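Local coordinates for chorismate mutase (Paraburkholderia phymatum, PDB 5TS9), which probably catalyses the rearrangement of chorismate to prephenate as an all-helical dimer of the type II chorismate mutase family, at residues A[25-30]-A[156-161]; A[41-46]-A[84-89]; A[72-77]-A[120-125]; A[78-83]-A[162-167]. All blocks are in the same frame, centred on the assembly; numbering follows the deposited sequence. Where two conformers were deposited one is given.

Contact 1: residues A[25-30]-A[156-161]; sequences RLNTAD and VLHRAA
Leu26 points its side chain at helix 156-161 and meets both His158 and Ala161 there. Its CG lies anti to the backbone N (chi1 -173°), and the two methyls beyond it divide the work. CD2 presses on backbone, 3.3 Å from the carbonyl oxygen His158 O, while CD1 packs on the methyl Ala161 CB at 3.9 Å. Asn27 starts off to one side, but its amide end swings back, so that Asn27 OD1 comes to 3.7 Å from His158 CD2. The two side chains cross at about a right angle, and the amide oxygen approaches the imidazole obliquely. This is helix-on-helix packing in an all-helical fold: helix 16-39 lies against the short C-terminal helix 156-165, with segment axes 10.7 Å apart at closest. Ala29 turns to helix 67-95 instead, touching Asn81 and Val84, so that a third helix closes the junction. Asp30, the next residue and one turn on from Leu26, meets His158 tip to tip, each side chain reaching toward the other. His158 NE2 donates to Asp30 OD1 at 2.8 Å in an almost straight bond (N-H...O 177°). The acceptor lies in the ring plane and uses its syn lone pair, although carboxylate and ring are turned 52° from one another. The other ring nitrogen, His158 ND1, is hydrogen-bonded to Asp155 OD1, which fixes the rotation of the ring.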
loop_
_atom_site.group_PDB
_atom_site.type_symbol
_atom_site.label_atom_id
_atom_site.label_comp_id
_atom_site.label_asym_id
_atom_site.label_seq_id
_atom_site.Cartn_x
_atom_site.Cartn_y
_atom_site.Cartn_z
ATOM N N ARG A 25 -14.778 2.886 3.329
ATOM C CA ARG A 25 -14.244 3.188 2.005
ATOM C C ARG A 25 -13.340 2.067 1.527
ATOM O O ARG A 25 -13.409 1.649 0.365
ATOM C CB ARG A 25 -13.477 4.514 2.028
ATOM C CG ARG A 25 -13.235 5.092 0.619
ATOM C CD ARG A 25 -12.245 6.228 0.604
ATOM N NE ARG A 25 -12.278 6.886 -0.701
ATOM C CZ ARG A 25 -11.691 6.407 -1.797
ATOM N NH1 ARG A 25 -10.986 5.289 -1.739
ATOM N NH2 ARG A 25 -11.807 7.061 -2.950
ATOM N N LEU A 26 -12.493 1.566 2.426
ATOM C CA LEU A 26 -11.600 0.471 2.088
ATOM C C LEU A 26 -12.381 -0.731 1.575
ATOM O O LEU A 26 -11.950 -1.394 0.631
ATOM C CB LEU A 26 -10.760 0.100 3.312
ATOM C CG LEU A 26 -9.641 -0.918 3.107
ATOM C CD1 LEU A 26 -8.600 -0.420 2.064
ATOM C CD2 LEU A 26 -8.984 -1.192 4.459
ATOM N N ASN A 27 -13.547 -1.001 2.156
ATOM C CA ASN A 27 -14.275 -2.218 1.819
ATOM C C ASN A 27 -14.847 -2.204 0.407
ATOM O O ASN A 27 -15.190 -3.273 -0.105
ATOM C CB ASN A 27 -15.397 -2.465 2.837
ATOM C CG ASN A 27 -14.897 -3.165 4.101
ATOM O OD1 ASN A 27 -14.031 -4.050 4.045
ATOM N ND2 ASN A 27 -15.440 -2.771 5.248
ATOM N N THR A 28 -14.990 -1.033 -0.235
ATOM C CA THR A 28 -15.352 -1.038 -1.653
ATOM C C THR A 28 -14.296 -1.727 -2.520
ATOM O O THR A 28 -14.620 -2.165 -3.625
ATOM C CB THR A 28 -15.554 0.379 -2.188
ATOM O OG1 THR A 28 -14.304 1.091 -2.123
ATOM C CG2 THR A 28 -16.634 1.120 -1.391
ATOM N N ALA A 29 -13.044 -1.818 -2.052
ATOM C CA ALA A 29 -11.999 -2.519 -2.809
ATOM C C ALA A 29 -12.410 -3.947 -3.177
ATOM O O ALA A 29 -12.080 -4.438 -4.268
ATOM C CB ALA A 29 -10.693 -2.539 -2.012
ATOM N N ASP A 30 -13.119 -4.637 -2.278
ATOM C CA ASP A 30 -13.551 -5.999 -2.582
ATOM C C ASP A 30 -14.427 -6.025 -3.826
ATOM O O ASP A 30 -14.253 -6.882 -4.696
ATOM C CB ASP A 30 -14.307 -6.605 -1.401
ATOM C CG ASP A 30 -13.476 -6.642 -0.139
ATOM O OD1 ASP A 30 -12.582 -5.784 0.008
ATOM O OD2 ASP A 30 -13.719 -7.527 0.708
ATOM N N VAL A 156 -6.664 -9.970 8.171
ATOM C CA VAL A 156 -5.325 -9.401 8.301
ATOM C C VAL A 156 -5.019 -8.460 7.145
ATOM O O VAL A 156 -4.430 -7.388 7.345
ATOM C CB VAL A 156 -4.272 -10.523 8.408
ATOM C CG1 VAL A 156 -2.892 -9.978 8.223
ATOM C CG2 VAL A 156 -4.384 -11.221 9.757
ATOM N N LEU A 157 -5.392 -8.851 5.918
ATOM C CA LEU A 157 -5.174 -7.996 4.752
ATOM C C LEU A 157 -5.862 -6.646 4.917
ATOM O O LEU A 157 -5.268 -5.592 4.651
ATOM C CB LEU A 157 -5.696 -8.681 3.483
ATOM C CG LEU A 157 -5.825 -7.807 2.222
ATOM C CD1 LEU A 157 -4.462 -7.250 1.748
ATOM C CD2 LEU A 157 -6.509 -8.568 1.048
ATOM N N HIS A 158 -7.135 -6.666 5.308
ATOM C CA HIS A 158 -7.886 -5.417 5.408
ATOM C C HIS A 158 -7.416 -4.566 6.583
ATOM O O HIS A 158 -7.414 -3.334 6.485
ATOM C CB HIS A 158 -9.370 -5.711 5.517
ATOM C CG HIS A 158 -9.981 -6.165 4.229
ATOM N ND1 HIS A 158 -9.864 -7.461 3.762
ATOM C CD2 HIS A 158 -10.693 -5.489 3.295
ATOM C CE1 HIS A 158 -10.494 -7.565 2.602
ATOM N NE2 HIS A 158 -11.006 -6.383 2.297
ATOM N N ARG A 159 -7.004 -5.188 7.689
ATOM C CA ARG A 159 -6.456 -4.385 8.781
ATOM C C ARG A 159 -5.133 -3.747 8.375
ATOM O O ARG A 159 -4.880 -2.568 8.676
ATOM C CB ARG A 159 -6.287 -5.236 10.042
ATOM C CG ARG A 159 -5.896 -4.413 11.283
ATOM C CD ARG A 159 -5.806 -5.287 12.550
ATOM N NE ARG A 159 -4.432 -5.720 12.771
ATOM C CZ ARG A 159 -3.989 -6.959 12.578
ATOM N NH1 ARG A 159 -4.822 -7.908 12.173
ATOM N NH2 ARG A 159 -2.713 -7.255 12.801
ATOM N N ALA A 160 -4.279 -4.507 7.684
ATOM C CA ALA A 160 -3.021 -3.946 7.196
ATOM C C ALA A 160 -3.276 -2.734 6.314
ATOM O O ALA A 160 -2.613 -1.698 6.456
ATOM C CB ALA A 160 -2.225 -5.005 6.434
ATOM N N ALA A 161 -4.255 -2.832 5.420
ATOM C CA ALA A 161 -4.554 -1.723 4.531
ATOM C C ALA A 161 -5.314 -0.616 5.250
ATOM O O ALA A 161 -5.212 0.557 4.859
ATOM C CB ALA A 161 -5.333 -2.233 3.304
#

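Contact 2: residues A[41-46]-A[84-89]; sequences QPVYDG and VQYALL
Val43 has CG1 anti to its backbone N (chi1 171°) and CG2 beside that N, which spreads the two methyls toward Gln85, Tyr86 and Leu89. In the all-helical fold this is where the loop between helices 16-39 and 46-59 packs on the long helix 67-95. Val43 sits over one face of the Tyr86 ring in a CH-pi contact, its CG1 3.8 Å from the ring centroid and 15° off the normal, with Val43 CB 3.5 Å from Tyr86 CE1. The other methyl is pushed hard against the next turn: Val43 CG2 to Leu89 CD1 is only 3.4 Å, tighter than usual for carbons. On its other flank Val43 CG1 lies 3.6 Å from Gln85 OE1. That amide oxygen is hydrogen-bonded to Lys36 NZ, which also bonds Val43 O, so one ammonium group ties loop and helix together. Arg164 of the second subunit packs on Tyr86, placing the ring at the dimer interface. Beyond the ring, Tyr44 CB lies 3.6 Å from Tyr86 OH, and one water bridges the pair, accepting from Tyr44 N at 3.0 Å and lying 2.7 Å from Tyr86 OH.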
loop_
_atom_site.group_PDB
_atom_site.type_symbol
_atom_site.label_atom_id
_atom_site.label_comp_id
_atom_site.label_asym_id
_atom_site.label_seq_id
_atom_site.Cartn_x
_atom_site.Cartn_y
_atom_site.Cartn_z
ATOM N N GLN A 41 -9.818 -5.088 -16.485
ATOM C CA GLN A 41 -9.273 -3.746 -16.365
ATOM C C GLN A 41 -8.169 -3.712 -15.301
ATOM O O GLN A 41 -8.218 -4.450 -14.310
ATOM C CB GLN A 41 -10.383 -2.752 -16.020
ATOM C CG GLN A 41 -11.379 -2.551 -17.154
ATOM C CD GLN A 41 -10.684 -2.300 -18.480
ATOM O OE1 GLN A 41 -10.854 -3.056 -19.442
ATOM N NE2 GLN A 41 -9.887 -1.239 -18.536
ATOM N N PRO A 42 -7.149 -2.881 -15.491
ATOM C CA PRO A 42 -6.048 -2.831 -14.522
ATOM C C PRO A 42 -6.464 -2.137 -13.233
ATOM O O PRO A 42 -7.386 -1.318 -13.200
ATOM C CB PRO A 42 -4.963 -2.032 -15.258
ATOM C CG PRO A 42 -5.727 -1.159 -16.205
ATOM C CD PRO A 42 -6.940 -1.973 -16.634
ATOM N N VAL A 43 -5.763 -2.484 -12.147
ATOM C CA VAL A 43 -6.031 -1.840 -10.860
ATOM C C VAL A 43 -5.750 -0.348 -10.948
ATOM O O VAL A 43 -6.571 0.483 -10.543
ATOM C CB VAL A 43 -5.197 -2.490 -9.749
ATOM C CG1 VAL A 43 -5.306 -1.684 -8.428
ATOM C CG2 VAL A 43 -5.612 -3.929 -9.559
ATOM N N TYR A 44 -4.576 0.009 -11.469
ATOM C CA TYR A 44 -4.146 1.398 -11.502
ATOM C C TYR A 44 -4.735 2.120 -12.708
ATOM O O TYR A 44 -4.743 1.593 -13.821
ATOM C CB TYR A 44 -2.617 1.472 -11.538
ATOM C CG TYR A 44 -2.080 2.877 -11.716
ATOM C CD1 TYR A 44 -2.314 3.863 -10.762
ATOM C CD2 TYR A 44 -1.339 3.212 -12.832
ATOM C CE1 TYR A 44 -1.826 5.147 -10.929
ATOM C CE2 TYR A 44 -0.851 4.487 -13.007
ATOM C CZ TYR A 44 -1.090 5.445 -12.050
ATOM O OH TYR A 44 -0.584 6.708 -12.241
ATOM N N ASP A 45 -5.235 3.334 -12.477
ATOM C CA ASP A 45 -5.712 4.225 -13.545
ATOM C C ASP A 45 -5.277 5.630 -13.148
ATOM O O ASP A 45 -5.944 6.283 -12.337
ATOM C CB ASP A 45 -7.226 4.135 -13.730
ATOM C CG ASP A 45 -7.768 5.135 -14.763
ATOM O OD1 ASP A 45 -6.990 5.897 -15.383
ATOM O OD2 ASP A 45 -9.002 5.146 -14.960
ATOM N N GLY A 46 -4.175 6.093 -13.737
ATOM C CA GLY A 46 -3.600 7.359 -13.317
ATOM C C GLY A 46 -4.559 8.525 -13.449
ATOM O O GLY A 46 -4.638 9.376 -12.559
ATOM N N VAL A 84 -5.468 -3.555 -1.264
ATOM C CA VAL A 84 -6.427 -4.646 -1.159
ATOM C C VAL A 84 -6.694 -5.244 -2.539
ATOM O O VAL A 84 -6.663 -6.463 -2.713
ATOM C CB VAL A 84 -7.723 -4.157 -0.491
ATOM C CG1 VAL A 84 -8.803 -5.240 -0.526
ATOM C CG2 VAL A 84 -7.434 -3.763 0.959
ATOM N N GLN A 85 -6.930 -4.395 -3.541
ATOM C CA GLN A 85 -7.276 -4.902 -4.864
ATOM C C GLN A 85 -6.168 -5.791 -5.428
ATOM O O GLN A 85 -6.441 -6.868 -5.967
ATOM C CB GLN A 85 -7.560 -3.756 -5.836
ATOM C CG GLN A 85 -8.794 -2.934 -5.540
ATOM C CD GLN A 85 -8.961 -1.808 -6.540
ATOM O OE1 GLN A 85 -8.860 -2.023 -7.755
ATOM N NE2 GLN A 85 -9.227 -0.597 -6.042
ATOM N N TYR A 86 -4.917 -5.336 -5.360
ATOM C CA TYR A 86 -3.833 -6.139 -5.925
ATOM C C TYR A 86 -3.729 -7.487 -5.213
ATOM O O TYR A 86 -3.476 -8.515 -5.850
ATOM C CB TYR A 86 -2.499 -5.401 -5.820
ATOM C CG TYR A 86 -2.249 -4.332 -6.858
ATOM C CD1 TYR A 86 -2.260 -4.637 -8.227
ATOM C CD2 TYR A 86 -1.955 -3.031 -6.471
ATOM C CE1 TYR A 86 -1.998 -3.655 -9.182
ATOM C CE2 TYR A 86 -1.703 -2.043 -7.402
ATOM C CZ TYR A 86 -1.719 -2.361 -8.768
ATOM O OH TYR A 86 -1.492 -1.372 -9.706
ATOM N N ALA A 87 -3.885 -7.491 -3.890
ATOM C CA ALA A 87 -3.733 -8.729 -3.123
ATOM C C ALA A 87 -4.865 -9.701 -3.420
ATOM O O ALA A 87 -4.632 -10.903 -3.611
ATOM C CB ALA A 87 -3.674 -8.426 -1.626
ATOM N N LEU A 88 -6.096 -9.196 -3.455
ATOM C CA LEU A 88 -7.247 -10.042 -3.767
ATOM C C LEU A 88 -7.114 -10.639 -5.157
ATOM O O LEU A 88 -7.341 -11.835 -5.352
ATOM C CB LEU A 88 -8.541 -9.236 -3.668
ATOM C CG LEU A 88 -9.020 -8.782 -2.290
ATOM C CD1 LEU A 88 -10.300 -7.999 -2.476
ATOM C CD2 LEU A 88 -9.288 -10.016 -1.404
ATOM N N LEU A 89 -6.786 -9.804 -6.151
ATOM C CA LEU A 89 -6.706 -10.302 -7.520
ATOM C C LEU A 89 -5.661 -11.391 -7.641
ATOM O O LEU A 89 -5.880 -12.397 -8.322
ATOM C CB LEU A 89 -6.392 -9.157 -8.474
ATOM C CG LEU A 89 -7.589 -8.266 -8.752
ATOM C CD1 LEU A 89 -7.102 -7.016 -9.403
ATOM C CD2 LEU A 89 -8.649 -9.009 -9.635
HETATM O O HOH W 1 -2.306 -1.808 -12.242
#

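Contact 3: residues A[72-77]-A[120-125]; sequences NIFSDQ and SIMQNL
Ile73 and Phe74 face Ile121, Met122 and Leu125 from helical segments whose N-to-C directions make 132° and whose axes come no closer than 12.0 Å. The nearest CA atoms, Ile73 CA and Met122 CA, are 9.3 Å apart, so the space between the backbones is bridged by long side chains. Helix 67-95 and helix 106-128 meet here in the interior of the fold. Phe74 CE1 lies 3.5 Å from Met122 CE, and Phe74 CZ 4.0 Å from Ile121 CG2, both partners approaching the ring obliquely. Met122 is extended beyond CG, and its last torsion (chi3 -176°) brings the terminal methyl CE to the phenyl group; the two side chains cross at about a right angle. Beside Phe74, Ile73 meets Leu125, one turn on from Ile121; the two slide past each other in opposite directions, with Ile73 CG2 4.0 Å from Leu125 CD1. Ala56 of helix 46-59 touches both Phe74 and Met122, adding a third helix to the cluster. Gln77, also buried, folds back on its own helix, and Gln77 NE2 donates to Ile73 O at 3.1 Å. That carbonyl also accepts from Gln77 N, the two donors arriving from opposite faces of its plane, while NE2 has a second acceptor in Ala165 O. Across the interface itself no hydrogen bond forms: cohesion between the segments rests on dispersion and hydrophobic burial, with the buried amide NH2 satisfied by backbone carbonyls.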
loop_
_atom_site.group_PDB
_atom_site.type_symbol
_atom_site.label_atom_id
_atom_site.label_comp_id
_atom_site.label_asym_id
_atom_site.label_seq_id
_atom_site.Cartn_x
_atom_site.Cartn_y
_atom_site.Cartn_z
ATOM N N ASN A 72 -3.216 14.530 0.880
ATOM C CA ASN A 72 -2.487 13.471 1.571
ATOM C C ASN A 72 -3.429 12.373 2.034
ATOM O O ASN A 72 -3.136 11.177 1.874
ATOM C CB ASN A 72 -1.730 14.045 2.768
ATOM C CG ASN A 72 -0.576 14.947 2.348
ATOM O OD1 ASN A 72 -0.145 14.929 1.193
ATOM N ND2 ASN A 72 -0.064 15.722 3.291
ATOM N N ILE A 73 -4.546 12.768 2.652
ATOM C CA ILE A 73 -5.495 11.797 3.197
ATOM C C ILE A 73 -6.077 10.934 2.085
ATOM O O ILE A 73 -6.188 9.708 2.221
ATOM C CB ILE A 73 -6.610 12.513 3.988
ATOM C CG1 ILE A 73 -6.068 13.126 5.299
ATOM C CG2 ILE A 73 -7.778 11.550 4.275
ATOM C CD1 ILE A 73 -5.713 12.096 6.368
ATOM N N PHE A 74 -6.478 11.553 0.979
ATOM C CA PHE A 74 -7.129 10.750 -0.041
ATOM C C PHE A 74 -6.130 10.023 -0.930
ATOM O O PHE A 74 -6.463 8.950 -1.442
ATOM C CB PHE A 74 -8.120 11.609 -0.823
ATOM C CG PHE A 74 -9.418 11.794 -0.078
ATOM C CD1 PHE A 74 -9.525 12.761 0.917
ATOM C CD2 PHE A 74 -10.496 10.950 -0.311
ATOM C CE1 PHE A 74 -10.703 12.915 1.643
ATOM C CE2 PHE A 74 -11.673 11.086 0.399
ATOM C CZ PHE A 74 -11.781 12.074 1.390
ATOM N N SER A 75 -4.909 10.546 -1.106
ATOM C CA SER A 75 -3.861 9.700 -1.686
ATOM C C SER A 75 -3.671 8.453 -0.844
ATOM O O SER A 75 -3.581 7.343 -1.375
ATOM C CB SER A 75 -2.527 10.444 -1.798
ATOM O OG SER A 75 -2.674 11.703 -2.441
ATOM N N ASP A 76 -3.659 8.613 0.480
ATOM C CA ASP A 76 -3.573 7.448 1.359
ATOM C C ASP A 76 -4.757 6.509 1.165
ATOM O O ASP A 76 -4.582 5.290 1.176
ATOM C CB ASP A 76 -3.470 7.899 2.821
ATOM C CG ASP A 76 -2.104 8.517 3.145
ATOM O OD1 ASP A 76 -1.116 8.226 2.401
ATOM O OD2 ASP A 76 -2.015 9.271 4.143
ATOM N N GLN A 77 -5.965 7.058 0.994
ATOM C CA GLN A 77 -7.144 6.218 0.784
ATOM C C GLN A 77 -7.045 5.424 -0.504
ATOM O O GLN A 77 -7.446 4.251 -0.544
ATOM C CB GLN A 77 -8.429 7.056 0.737
ATOM C CG GLN A 77 -8.743 7.880 1.969
ATOM C CD GLN A 77 -8.487 7.146 3.267
ATOM O OE1 GLN A 77 -9.236 6.245 3.647
ATOM N NE2 GLN A 77 -7.444 7.555 3.981
ATOM N N SER A 120 -18.118 12.150 4.472
ATOM C CA SER A 120 -18.120 11.693 5.857
ATOM C C SER A 120 -16.706 11.617 6.418
ATOM O O SER A 120 -16.500 11.899 7.602
ATOM C CB SER A 120 -18.812 10.341 5.974
ATOM O OG SER A 120 -17.950 9.304 5.557
ATOM N N ILE A 121 -15.723 11.256 5.593
ATOM C CA ILE A 121 -14.338 11.247 6.051
ATOM C C ILE A 121 -13.888 12.665 6.382
ATOM O O ILE A 121 -13.273 12.915 7.424
ATOM C CB ILE A 121 -13.427 10.614 4.987
ATOM C CG1 ILE A 121 -13.597 9.090 4.970
ATOM C CG2 ILE A 121 -11.994 11.038 5.243
ATOM C CD1 ILE A 121 -12.975 8.410 3.751
ATOM N N MET A 122 -14.183 13.613 5.492
ATOM C CA MET A 122 -13.830 15.003 5.768
ATOM C C MET A 122 -14.590 15.546 6.969
ATOM O O MET A 122 -14.020 16.283 7.781
ATOM C CB MET A 122 -14.067 15.862 4.527
ATOM C CG MET A 122 -13.030 15.577 3.416
ATOM S SD MET A 122 -13.189 16.727 2.054
ATOM C CE MET A 122 -11.976 16.094 0.918
ATOM N N GLN A 123 -15.867 15.191 7.116
ATOM C CA GLN A 123 -16.601 15.672 8.285
ATOM C C GLN A 123 -15.992 15.124 9.568
ATOM O O GLN A 123 -15.866 15.843 10.567
ATOM C CB GLN A 123 -18.079 15.289 8.185
ATOM C CG GLN A 123 -18.900 15.705 9.414
ATOM C CD GLN A 123 -18.860 17.211 9.668
ATOM O OE1 GLN A 123 -18.294 17.669 10.669
ATOM N NE2 GLN A 123 -19.457 17.987 8.764
ATOM N N ASN A 124 -15.591 13.849 9.547
ATOM C CA ASN A 124 -14.955 13.229 10.705
ATOM C C ASN A 124 -13.566 13.806 10.969
ATOM O O ASN A 124 -13.176 13.976 12.128
ATOM C CB ASN A 124 -14.874 11.718 10.483
ATOM C CG ASN A 124 -16.236 11.051 10.568
ATOM O OD1 ASN A 124 -17.143 11.576 11.209
ATOM N ND2 ASN A 124 -16.387 9.901 9.928
ATOM N N LEU A 125 -12.792 14.076 9.913
ATOM C CA LEU A 125 -11.489 14.721 10.098
ATOM C C LEU A 125 -11.633 16.050 10.816
ATOM O O LEU A 125 -10.883 16.361 11.755
ATOM C CB LEU A 125 -10.829 14.948 8.746
ATOM C CG LEU A 125 -9.960 13.845 8.193
ATOM C CD1 LEU A 125 -9.815 14.060 6.696
ATOM C CD2 LEU A 125 -8.624 13.870 8.893
#

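Contact 4: residues A[78-83]-A[162-167]; sequences VEANKE and LDRAVA
Arg164 carries most of the contact, touching helix 78-83 with its CB, CG and guanidinium. Its CB comes near Glu83 OE2, a doubtful contact because Glu83 was modelled in two conformers. Its CG stands anti to the backbone N (chi1 177°) and rests 4.0 Å from Ala80 CA. A bend at chi2 (71°) turns CD aside, and the guanidinium ends up beside Glu79, with Glu79 CB over one face and 3.8 Å from Arg164 NH2. The two side chains point the same way, yet in the conformer described, one of two modelled for Glu79, their charged ends do not meet: Glu79 OE1 stays 5.1 Å from Arg164 NH2. The charges are paired otherwise. Arg164 NH1 forms a salt bridge with Asp76 one turn earlier on helix 67-95, and NH2 forms one with Glu79 of the second subunit, whereas Glu79 OE2 takes Lys82 NZ at 3.0 Å from above its carboxylate plane. Arg164 NE is buried with no partner in the model. Ala165 follows with simple methyl packing, its CB 3.8 Å from Ala80 CB. Two small residues at this point let the backbones come close, Ala80 CA and Ala165 CA being 5.3 Å apart. Small residues where the CA atoms of the two segments come nearest, flanked by an arginine that joins acidic groups of its own and of the partner chain, make this a close-packed helix pair at the dimer interface of an all-helical chorismate mutase fold.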
loop_
_atom_site.group_PDB
_atom_site.type_symbol
_atom_site.label_atom_id
_atom_site.label_comp_id
_atom_site.label_asym_id
_atom_site.label_seq_id
_atom_site.Cartn_x
_atom_site.Cartn_y
_atom_site.Cartn_z
ATOM N N VAL A 78 -6.571 6.052 -1.587
ATOM C CA VAL A 78 -6.554 5.307 -2.841
ATOM C C VAL A 78 -5.440 4.262 -2.832
ATOM O O VAL A 78 -5.623 3.168 -3.363
ATOM C CB VAL A 78 -6.459 6.252 -4.052
ATOM C CG1 VAL A 78 -7.654 7.178 -4.083
ATOM C CG2 VAL A 78 -5.188 7.047 -4.008
ATOM N N GLU A 79 -4.311 4.532 -2.173
ATOM C CA GLU A 79 -3.253 3.521 -2.081
ATOM C C GLU A 79 -3.682 2.340 -1.219
ATOM O O GLU A 79 -3.343 1.194 -1.517
ATOM C CB GLU A 79 -1.965 4.133 -1.519
ATOM C CG GLU A 79 -1.324 5.171 -2.417
ATOM C CD GLU A 79 -0.883 4.595 -3.742
ATOM O OE1 GLU A 79 -0.421 3.434 -3.766
ATOM O OE2 GLU A 79 -0.997 5.293 -4.761
ATOM N N ALA A 80 -4.401 2.593 -0.122
ATOM C CA ALA A 80 -4.860 1.461 0.681
ATOM C C ALA A 80 -5.848 0.616 -0.120
ATOM O O ALA A 80 -5.831 -0.619 -0.055
ATOM C CB ALA A 80 -5.503 1.955 1.979
ATOM N N ASN A 81 -6.695 1.277 -0.899
ATOM C CA ASN A 81 -7.664 0.560 -1.722
ATOM C C ASN A 81 -6.962 -0.306 -2.766
ATOM O O ASN A 81 -7.320 -1.472 -2.963
ATOM C CB ASN A 81 -8.611 1.574 -2.365
ATOM C CG ASN A 81 -10.030 1.036 -2.507
ATOM O OD1 ASN A 81 -10.338 0.315 -3.458
ATOM N ND2 ASN A 81 -10.888 1.375 -1.560
ATOM N N LYS A 82 -5.949 0.240 -3.442
ATOM C CA LYS A 82 -5.184 -0.573 -4.390
ATOM C C LYS A 82 -4.456 -1.726 -3.695
ATOM O O LYS A 82 -4.364 -2.818 -4.252
ATOM C CB LYS A 82 -4.196 0.305 -5.167
ATOM C CG LYS A 82 -4.899 1.444 -5.938
ATOM C CD LYS A 82 -3.963 2.177 -6.898
ATOM C CE LYS A 82 -2.919 2.962 -6.132
ATOM N NZ LYS A 82 -2.041 3.737 -7.100
ATOM N N GLU A 83 -3.922 -1.506 -2.487
ATOM C CA GLU A 83 -3.291 -2.591 -1.729
ATOM C C GLU A 83 -4.213 -3.800 -1.620
ATOM O O GLU A 83 -3.804 -4.950 -1.839
ATOM C CB GLU A 83 -2.915 -2.090 -0.331
ATOM C CG GLU A 83 -2.383 -3.151 0.601
ATOM C CD GLU A 83 -1.875 -2.584 1.933
ATOM O OE1 GLU A 83 -1.334 -3.357 2.739
ATOM O OE2 GLU A 83 -2.014 -1.368 2.177
ATOM N N LEU A 162 -6.062 -0.941 6.314
ATOM C CA LEU A 162 -6.604 0.135 7.141
ATOM C C LEU A 162 -5.468 0.922 7.805
ATOM O O LEU A 162 -5.503 2.157 7.849
ATOM C CB LEU A 162 -7.575 -0.424 8.195
ATOM C CG LEU A 162 -8.377 0.611 9.009
ATOM C CD1 LEU A 162 -8.960 1.677 8.112
ATOM C CD2 LEU A 162 -9.488 -0.051 9.801
ATOM N N ASP A 163 -4.431 0.227 8.279
ATOM C CA ASP A 163 -3.251 0.919 8.817
ATOM C C ASP A 163 -2.595 1.816 7.764
ATOM O O ASP A 163 -2.032 2.864 8.099
ATOM C CB ASP A 163 -2.215 -0.087 9.325
ATOM C CG ASP A 163 -2.587 -0.736 10.685
ATOM O OD1 ASP A 163 -3.194 -0.085 11.571
ATOM O OD2 ASP A 163 -2.216 -1.912 10.869
ATOM N N ARG A 164 -2.637 1.416 6.490
ATOM C CA ARG A 164 -2.136 2.278 5.424
ATOM C C ARG A 164 -3.036 3.494 5.247
ATOM O O ARG A 164 -2.553 4.614 5.032
ATOM C CB ARG A 164 -2.035 1.479 4.110
ATOM C CG ARG A 164 -1.589 2.297 2.879
ATOM C CD ARG A 164 -0.105 2.679 2.996
ATOM N NE ARG A 164 0.402 3.484 1.883
ATOM C CZ ARG A 164 0.223 4.796 1.783
ATOM N NH1 ARG A 164 -0.476 5.441 2.718
ATOM N NH2 ARG A 164 0.726 5.462 0.743
ATOM N N ALA A 165 -4.354 3.301 5.359
ATOM C CA ALA A 165 -5.275 4.407 5.092
ATOM C C ALA A 165 -5.200 5.504 6.152
ATOM O O ALA A 165 -5.360 6.683 5.823
ATOM C CB ALA A 165 -6.706 3.883 4.976
ATOM N N VAL A 166 -4.950 5.155 7.413
ATOM C CA VAL A 166 -4.943 6.123 8.513
ATOM C C VAL A 166 -3.587 6.809 8.664
ATOM O O VAL A 166 -3.361 7.563 9.623
ATOM C CB VAL A 166 -5.327 5.439 9.839
ATOM C CG1 VAL A 166 -6.713 4.817 9.733
ATOM C CG2 VAL A 166 -4.262 4.401 10.230
ATOM N N ALA A 167 -2.685 6.546 7.715
ATOM C CA ALA A 167 -1.274 6.933 7.816
ATOM C C ALA A 167 -1.056 8.381 8.251
ATOM O O ALA A 167 -0.131 8.671 9.027
ATOM C CB ALA A 167 -0.596 6.690 6.464
#

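In the fold
Helix 67-95 runs through the set: contacts 3, 4 and 2 follow one another along it, and contact 1 touches its flank. Contacts 1 and 4 share helix 156-165, with centres about 8 Å apart, and Ala161 O reaches Ala80 CB at 3.2 Å. Contacts 3 and 4, about 11 Å apart between centres, are joined by the salt bridge Asp76 OD1 to Arg164 NH1 at 2.9 Å. Val84 CG2 of segment 84-89 packs on Ala161 CB at 3.5 Å, linking contact 2 to contact 1. The centres of contacts 2 and 3 are about 20 Å apart, and the two do not touch. Contacts 1, 2 and 4 also border the second subunit, whereas contact 3 belongs to one chain alone.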